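Local coordinates for protein amoebiasin-2 (Entamoeba histolytica, PDB 3M86) that inhibits cysteine proteases, using three loops at one end of its beta sandwich as a wedge that blocks their substrate-binding site, at residues A[42-46]-A[47-51]. Sequence-based numbering, arbitrary orientation. Where two conformers were deposited one is given.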
ATOM      1  N   ILE A  42       2.522   1.088  -6.881  1.00 14.98           N
ATOM      2  CA  ILE A  42       3.483   1.167  -5.785  1.00 12.46           C
ATOM      3  C   ILE A  42       4.932   1.145  -6.266  1.00 16.94           C
ATOM      4  O   ILE A  42       5.295   0.409  -7.193  1.00 21.38           O
ATOM      5  CB  ILE A  42       3.242   0.046  -4.754  1.00 12.56           C
ATOM      6  CG1 ILE A  42       4.108   0.255  -3.515  1.00 13.04           C
ATOM      7  CG2 ILE A  42       3.498  -1.337  -5.378  1.00 16.32           C
ATOM      8  CD1 ILE A  42       3.780  -0.686  -2.373  1.00 17.67           C
ATOM      9  N   GLU A  43       5.750   1.989  -5.646  1.00 14.86           N
ATOM     10  CA  GLU A  43       7.180   2.003  -5.894  1.00 18.24           C
ATOM     11  C   GLU A  43       7.859   1.708  -4.575  1.00 17.43           C
ATOM     12  O   GLU A  43       7.633   2.396  -3.577  1.00 18.45           O
ATOM     13  CB  GLU A  43       7.636   3.359  -6.439  1.00 23.94           C
ATOM     14  N   TYR A  44       8.670   0.662  -4.559  1.00 19.45           N
ATOM     15  CA  TYR A  44       9.419   0.320  -3.361  1.00 16.17           C
ATOM     16  C   TYR A  44      10.726  -0.326  -3.784  1.00 17.39           C
ATOM     17  O   TYR A  44      10.871  -0.776  -4.930  1.00 22.24           O
ATOM     18  CB  TYR A  44       8.611  -0.623  -2.460  1.00 19.47           C
ATOM     19  CG  TYR A  44       8.311  -1.960  -3.088  1.00 20.27           C
ATOM     20  CD1 TYR A  44       9.180  -3.028  -2.929  1.00 15.77           C
ATOM     21  CD2 TYR A  44       7.172  -2.152  -3.850  1.00 26.74           C
ATOM     22  CE1 TYR A  44       8.918  -4.251  -3.501  1.00 18.35           C
ATOM     23  CE2 TYR A  44       6.901  -3.377  -4.433  1.00 36.80           C
ATOM     24  CZ  TYR A  44       7.778  -4.422  -4.252  1.00 32.89           C
ATOM     25  OH  TYR A  44       7.523  -5.645  -4.826  1.00 40.21           O
ATOM     26  N   PRO A  45      11.707  -0.345  -2.875  1.00 23.11           N
ATOM     27  CA  PRO A  45      13.001  -0.954  -3.188  1.00 25.17           C
ATOM     28  C   PRO A  45      12.877  -2.473  -3.222  1.00 22.81           C
ATOM     29  O   PRO A  45      12.613  -3.087  -2.182  1.00 18.35           O
ATOM     30  CB  PRO A  45      13.885  -0.506  -2.022  1.00 26.56           C
ATOM     31  CG  PRO A  45      12.928  -0.279  -0.885  1.00 23.15           C
ATOM     32  CD  PRO A  45      11.655   0.219  -1.512  1.00 22.66           C
ATOM     33  N   THR A  46      13.051  -3.067  -4.401  1.00 23.11           N
ATOM     34  CA  THR A  46      12.869  -4.508  -4.556  1.00 21.29           C
ATOM     35  C   THR A  46      14.030  -5.303  -3.972  1.00 23.75           C
ATOM     36  O   THR A  46      13.929  -6.516  -3.799  1.00 25.46           O
ATOM     37  CB  THR A  46      12.682  -4.907  -6.024  1.00 19.89           C
ATOM     38  OG1 THR A  46      13.816  -4.479  -6.767  1.00 26.13           O
ATOM     39  CG2 THR A  46      11.423  -4.249  -6.592  1.00 26.94           C
ATOM     40  N   ASP A  47      15.136  -4.634  -3.673  1.00 18.32           N
ATOM     41  CA  ASP A  47      16.216  -5.325  -2.990  1.00 17.94           C
ATOM     42  C   ASP A  47      15.906  -5.434  -1.493  1.00 20.86           C
ATOM     43  O   ASP A  47      16.509  -6.246  -0.803  1.00 23.30           O
ATOM     44  CB  ASP A  47      17.563  -4.630  -3.215  1.00 26.65           C
ATOM     45  CG  ASP A  47      17.655  -3.287  -2.516  1.00 45.99           C
ATOM     46  OD1 ASP A  47      18.791  -2.831  -2.259  1.00 60.40           O
ATOM     47  OD2 ASP A  47      16.602  -2.686  -2.223  1.00 51.10           O
ATOM     48  N   THR A  48      14.954  -4.639  -1.003  1.00 17.02           N
ATOM     49  CA  THR A  48      14.699  -4.562   0.443  1.00 16.11           C
ATOM     50  C   THR A  48      13.372  -5.177   0.892  1.00 15.42           C
ATOM     51  O   THR A  48      13.275  -5.652   2.029  1.00 15.22           O
ATOM     52  CB  THR A  48      14.807  -3.116   0.971  1.00 19.88           C
ATOM     53  OG1 THR A  48      16.074  -2.568   0.579  1.00 20.49           O
ATOM     54  CG2 THR A  48      14.722  -3.089   2.507  1.00 22.29           C
ATOM     55  N   PHE A  49      12.365  -5.162   0.015  1.00 11.87           N
ATOM     56  CA  PHE A  49      11.087  -5.811   0.290  1.00 12.99           C
ATOM     57  C   PHE A  49      10.704  -6.838  -0.756  1.00 14.77           C
ATOM     58  O   PHE A  49      10.986  -6.674  -1.950  1.00 17.08           O
ATOM     59  CB  PHE A  49       9.936  -4.800   0.280  1.00 13.38           C
ATOM     60  CG  PHE A  49       9.872  -3.921   1.483  1.00 14.49           C
ATOM     61  CD1 PHE A  49       9.483  -4.430   2.701  1.00 13.99           C
ATOM     62  CD2 PHE A  49      10.163  -2.565   1.382  1.00 21.67           C
ATOM     63  CE1 PHE A  49       9.414  -3.614   3.819  1.00 16.72           C
ATOM     64  CE2 PHE A  49      10.101  -1.748   2.490  1.00 19.29           C
ATOM     65  CZ  PHE A  49       9.729  -2.274   3.706  1.00 16.06           C
ATOM     66  N   SER A  50      10.027  -7.886  -0.301  0.53 13.71           N
ATOM     67  CA  SER A  50       9.353  -8.830  -1.184  0.53 15.08           C
ATOM     68  C   SER A  50       7.841  -8.609  -1.133  0.53 16.39           C
ATOM     69  O   SER A  50       7.285  -8.338  -0.073  0.53 15.52           O
ATOM     70  CB  SER A  50       9.680 -10.262  -0.764  0.53 20.24           C
ATOM     71  OG  SER A  50       8.984 -11.200  -1.561  0.53 26.37           O
ATOM     72  N   LEU A  51       7.177  -8.723  -2.283  1.00 14.92           N
ATOM     73  CA  LEU A  51       5.718  -8.619  -2.341  1.00 18.52           C
ATOM     74  C   LEU A  51       5.171  -9.962  -1.898  1.00 28.01           C
ATOM     75  O   LEU A  51       5.273 -10.951  -2.620  1.00 38.01           O
ATOM     76  CB  LEU A  51       5.278  -8.333  -3.778  1.00 24.07           C
ATOM     77  CG  LEU A  51       3.806  -8.022  -4.088  1.00 35.18           C
ATOM     78  CD1 LEU A  51       2.928  -9.263  -3.984  1.00 44.21           C
ATOM     79  CD2 LEU A  51       3.281  -6.899  -3.202  1.00 23.85           C
TER
HETATM   80  O   HOH W   1       9.014  -7.739  -4.737  1.00 26.70           O
HETATM   81  O   HOH W   2      11.747  -8.064  -4.277  1.00 26.61           O
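Two successive amides, those of Thr48 and Phe49, converge on the carbonyl oxygen of Pro45 and close a tight turn between strands 39-43 and 49-58. Thr48 N, 3.0 Å from Pro45 O and well above the carbonyl plane, closes a type I beta turn over Pro45-Thr48 with Thr46 and Asp47 at its corners. Phe49 N, one residue on, adds an alpha-turn bond to the same oxygen, 3.0 Å from Pro45 O and almost in line with the C=O bond (C=O...N angle 165°). On one flank of the turn the proline ring packs against Thr48, with Pro45 CG 3.9 Å from Thr48 CB, while Thr48 OG1 donates to Asp47 OD2 over 2.9 Å, from above the carboxylate plane. Asp47 OD2 also lies 3.5 Å from Pro45 CB. The tight side continues with Tyr44. Its CG stands between the backbone N and carbonyl carbon (chi1 63°), which swings the ring along the start of the next strand; Tyr44 CD1 rests 3.7 Å from Phe49 CB, and the ring edge at CE1 faces Phe49 O. The solvent side is looser and bridged by water. One molecule, in the plane of the tyrosine ring, is 2.6 Å from Tyr44 OH and accepts from Leu51 N; a second donates to both Thr46 O and Phe49 O, joining two carbonyls that cannot bond each other. The turn carries the chain between the sheets of the immunoglobulin-like sandwich, at the end away from the BC, DE and FG loops of the inhibitory wedge: the backbone of Glu43 is hydrogen-bonded to that of Lys87 in strand 82-91, the backbone of Ser50 to that of Lys77 in strand 70-78, and the buried Phe49 ring enters the core among Ile26, Leu76, Thr84, Val108 and Ile110.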